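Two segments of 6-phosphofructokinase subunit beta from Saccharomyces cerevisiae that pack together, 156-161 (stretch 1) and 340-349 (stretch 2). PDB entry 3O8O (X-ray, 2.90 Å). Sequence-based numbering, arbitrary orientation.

Stretch 1, residues 156-161: NDMSTT
Stretch 2 340-349: ESVKLTKAVA

Small hydroxyl side chains can dock a loop onto a helix at close range, and the pairing of residues 156-161 with 340-349 in yeast phosphofructokinase illustrates how. Stretch 2 is helical throughout, within a longer helix; stretch 1 is irregular, with a type I beta turn from Met 158 to Thr 161 whose inner residues, Ser 159 (phi/psi -50/-35) and Thr 160 (-83/-6), point their CA-to-CB bonds toward the helix. Ser 159 CA lies 5.1 Å from Thr 345 CA, and Thr 160 CA 5.5 Å from Ser 341 CA, so successive turn residues meet helix residues one turn apart, in descending order.

Two hydrogen bonds join the segments at these two positions. Thr 345, chi1 m, accepts from the backbone: Ser 159 N to Thr 345 OG1 is 3.2 Å, at 144°. The same hydroxyl donates back along the helix, Thr 345 OG1 to Ser 341 O, 2.9 Å, and so serves both segments. Thr 160 OG1, chi1 p, donates to Ser 341 OG (chi1 m) at 2.9 Å.

Van der Waals packing completes the 273 Å² interface, to which Ser 159, Thr 160 and Thr 345 contribute most (60, 57 and 53 Å²). Thr 345 CG2 lies 3.3 Å from Asp 157 O. Ser 159, small and chi1 m, brings CB within 4.2 Å of Leu 344 CB, where that side chain's model ends, and OG within 3.7 Å of Val 348 CG2.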

ATOM      1  N   ASN B 156     -19.580  35.924 -29.177  1.00 81.28           N
ATOM      2  CA  ASN B 156     -20.699  34.974 -29.192  1.00 81.28           C
ATOM      3  C   ASN B 156     -21.907  35.659 -29.807  1.00 81.28           C
ATOM      4  O   ASN B 156     -22.971  35.716 -29.201  1.00 81.28           O
ATOM      5  CB  ASN B 156     -21.035  34.491 -27.765  1.00 54.34           C
ATOM      6  CG  ASN B 156     -21.788  33.154 -27.755  1.00 54.82           C
ATOM      7  OD1 ASN B 156     -21.468  32.253 -28.525  1.00 53.89           O
ATOM      8  ND2 ASN B 156     -22.775  33.021 -26.873  1.00 54.30           N
ATOM      9  N   ASP B 157     -21.739  36.190 -31.013  1.00 81.28           N
ATOM     10  CA  ASP B 157     -22.839  36.877 -31.671  1.00 81.28           C
ATOM     11  C   ASP B 157     -23.145  36.379 -33.087  1.00 81.28           C
ATOM     12  O   ASP B 157     -23.671  37.128 -33.907  1.00 81.28           O
ATOM     13  CB  ASP B 157     -22.580  38.383 -31.703  1.00 66.54           C
ATOM     14  CG  ASP B 157     -21.447  38.754 -32.618  1.00 67.26           C
ATOM     15  OD1 ASP B 157     -21.010  37.905 -33.419  1.00 67.35           O
ATOM     16  OD2 ASP B 157     -20.994  39.907 -32.545  1.00 67.24           O
ATOM     17  N   MET B 158     -22.805  35.128 -33.379  1.00 81.22           N
ATOM     18  CA  MET B 158     -23.095  34.551 -34.691  1.00 81.22           C
ATOM     19  C   MET B 158     -24.313  33.675 -34.398  1.00 81.22           C
ATOM     20  O   MET B 158     -24.232  32.662 -33.694  1.00 81.22           O
ATOM     21  CB  MET B 158     -21.902  33.741 -35.189  1.00 52.17           C
ATOM     22  N   SER B 159     -25.450  34.095 -34.938  1.00 81.13           N
ATOM     23  CA  SER B 159     -26.744  33.461 -34.690  1.00 81.13           C
ATOM     24  C   SER B 159     -27.004  31.967 -34.808  1.00 80.96           C
ATOM     25  O   SER B 159     -27.797  31.437 -34.028  1.00 80.01           O
ATOM     26  CB  SER B 159     -27.817  34.215 -35.481  1.00 81.28           C
ATOM     27  OG  SER B 159     -27.881  35.567 -35.049  1.00 81.28           O
ATOM     28  N   THR B 160     -26.364  31.277 -35.743  1.00 77.73           N
ATOM     29  CA  THR B 160     -26.652  29.852 -35.880  1.00 77.73           C
ATOM     30  C   THR B 160     -25.896  28.910 -34.916  1.00 77.73           C
ATOM     31  O   THR B 160     -26.179  27.702 -34.869  1.00 77.73           O
ATOM     32  CB  THR B 160     -26.445  29.386 -37.353  1.00 81.28           C
ATOM     33  OG1 THR B 160     -25.050  29.272 -37.651  1.00 81.28           O
ATOM     34  CG2 THR B 160     -27.063  30.394 -38.308  1.00 81.28           C
ATOM     35  N   THR B 161     -24.963  29.465 -34.136  1.00 81.28           N
ATOM     36  CA  THR B 161     -24.177  28.677 -33.171  1.00 81.28           C
ATOM     37  C   THR B 161     -24.363  29.189 -31.735  1.00 81.28           C
ATOM     38  O   THR B 161     -24.413  30.405 -31.504  1.00 81.28           O
ATOM     39  CB  THR B 161     -22.668  28.722 -33.496  1.00 72.32           C
ATOM     40  OG1 THR B 161     -21.971  27.766 -32.683  1.00 71.64           O
ATOM     41  CG2 THR B 161     -22.110  30.109 -33.218  1.00 71.90           C
ATOM     42  N   GLU B 340     -26.767  31.409 -44.974  1.00 81.28           N
ATOM     43  CA  GLU B 340     -27.943  31.532 -44.113  1.00 81.28           C
ATOM     44  C   GLU B 340     -27.480  32.049 -42.759  1.00 81.28           C
ATOM     45  O   GLU B 340     -28.027  33.019 -42.222  1.00 81.28           O
ATOM     46  N   SER B 341     -26.445  31.401 -42.232  1.00 81.28           N
ATOM     47  CA  SER B 341     -25.866  31.772 -40.949  1.00 81.28           C
ATOM     48  C   SER B 341     -25.475  33.262 -40.873  1.00 81.28           C
ATOM     49  O   SER B 341     -25.922  33.984 -39.976  1.00 81.28           O
ATOM     50  CB  SER B 341     -24.648  30.885 -40.666  1.00 81.28           C
ATOM     51  OG  SER B 341     -25.028  29.519 -40.585  1.00 81.28           O
ATOM     52  N   VAL B 342     -24.639  33.729 -41.796  1.00 81.28           N
ATOM     53  CA  VAL B 342     -24.265  35.132 -41.764  1.00 81.28           C
ATOM     54  C   VAL B 342     -25.523  35.995 -41.974  1.00 81.28           C
ATOM     55  O   VAL B 342     -25.674  37.051 -41.333  1.00 81.28           O
ATOM     56  CB  VAL B 342     -23.214  35.454 -42.846  1.00 81.28           C
ATOM     57  N   LYS B 343     -26.420  35.533 -42.855  1.00 81.28           N
ATOM     58  CA  LYS B 343     -27.662  36.251 -43.154  1.00 81.28           C
ATOM     59  C   LYS B 343     -28.507  36.406 -41.887  1.00 81.28           C
ATOM     60  O   LYS B 343     -29.031  37.497 -41.587  1.00 81.28           O
ATOM     61  N   LEU B 344     -28.638  35.313 -41.146  1.00 81.28           N
ATOM     62  CA  LEU B 344     -29.407  35.339 -39.913  1.00 81.28           C
ATOM     63  C   LEU B 344     -28.727  36.239 -38.892  1.00 81.28           C
ATOM     64  O   LEU B 344     -29.376  36.756 -37.983  1.00 81.28           O
ATOM     65  CB  LEU B 344     -29.552  33.930 -39.344  1.00 81.28           C
ATOM     66  N   THR B 345     -27.418  36.428 -39.038  1.00 81.28           N
ATOM     67  CA  THR B 345     -26.693  37.285 -38.104  1.00 81.28           C
ATOM     68  C   THR B 345     -26.904  38.754 -38.478  1.00 81.28           C
ATOM     69  O   THR B 345     -27.175  39.596 -37.600  1.00 81.28           O
ATOM     70  CB  THR B 345     -25.169  36.986 -38.091  1.00 81.25           C
ATOM     71  OG1 THR B 345     -24.949  35.604 -37.765  1.00 81.25           O
ATOM     72  CG2 THR B 345     -24.465  37.872 -37.047  1.00 81.25           C
ATOM     73  N   LYS B 346     -26.774  39.056 -39.775  1.00 81.28           N
ATOM     74  CA  LYS B 346     -26.983  40.423 -40.266  1.00 81.28           C
ATOM     75  C   LYS B 346     -28.371  40.874 -39.790  1.00 81.28           C
ATOM     76  O   LYS B 346     -28.606  42.065 -39.531  1.00 81.28           O
ATOM     77  CB  LYS B 346     -26.903  40.462 -41.797  1.00 70.45           C
ATOM     78  CG  LYS B 346     -25.521  40.140 -42.351  1.00 70.45           C
ATOM     79  N   ALA B 347     -29.268  39.895 -39.658  1.00 79.46           N
ATOM     80  CA  ALA B 347     -30.630  40.138 -39.202  1.00 79.46           C
ATOM     81  C   ALA B 347     -30.678  40.928 -37.883  1.00 79.46           C
ATOM     82  O   ALA B 347     -31.274  42.006 -37.820  1.00 79.46           O
ATOM     83  CB  ALA B 347     -31.361  38.808 -39.048  1.00 36.06           C
ATOM     84  N   VAL B 348     -30.051  40.388 -36.837  1.00 81.28           N
ATOM     85  CA  VAL B 348     -30.031  41.034 -35.519  1.00 81.28           C
ATOM     86  C   VAL B 348     -29.762  42.541 -35.615  1.00 81.28           C
ATOM     87  O   VAL B 348     -30.472  43.351 -35.002  1.00 81.28           O
ATOM     88  CB  VAL B 348     -28.955  40.388 -34.588  1.00 81.24           C
ATOM     89  CG1 VAL B 348     -28.923  41.100 -33.229  1.00 81.24           C
ATOM     90  CG2 VAL B 348     -29.253  38.907 -34.399  1.00 81.24           C
ATOM     91  N   ALA B 349     -28.733  42.906 -36.380  1.00 81.28           N
ATOM     92  CA  ALA B 349     -28.364  44.309 -36.566  1.00 81.28           C
ATOM     93  C   ALA B 349     -29.585  45.083 -37.042  1.00 81.28           C
ATOM     94  O   ALA B 349     -29.886  46.172 -36.535  1.00 81.28           O
ATOM     95  CB  ALA B 349     -27.235  44.428 -37.596  1.00 81.28           C
TER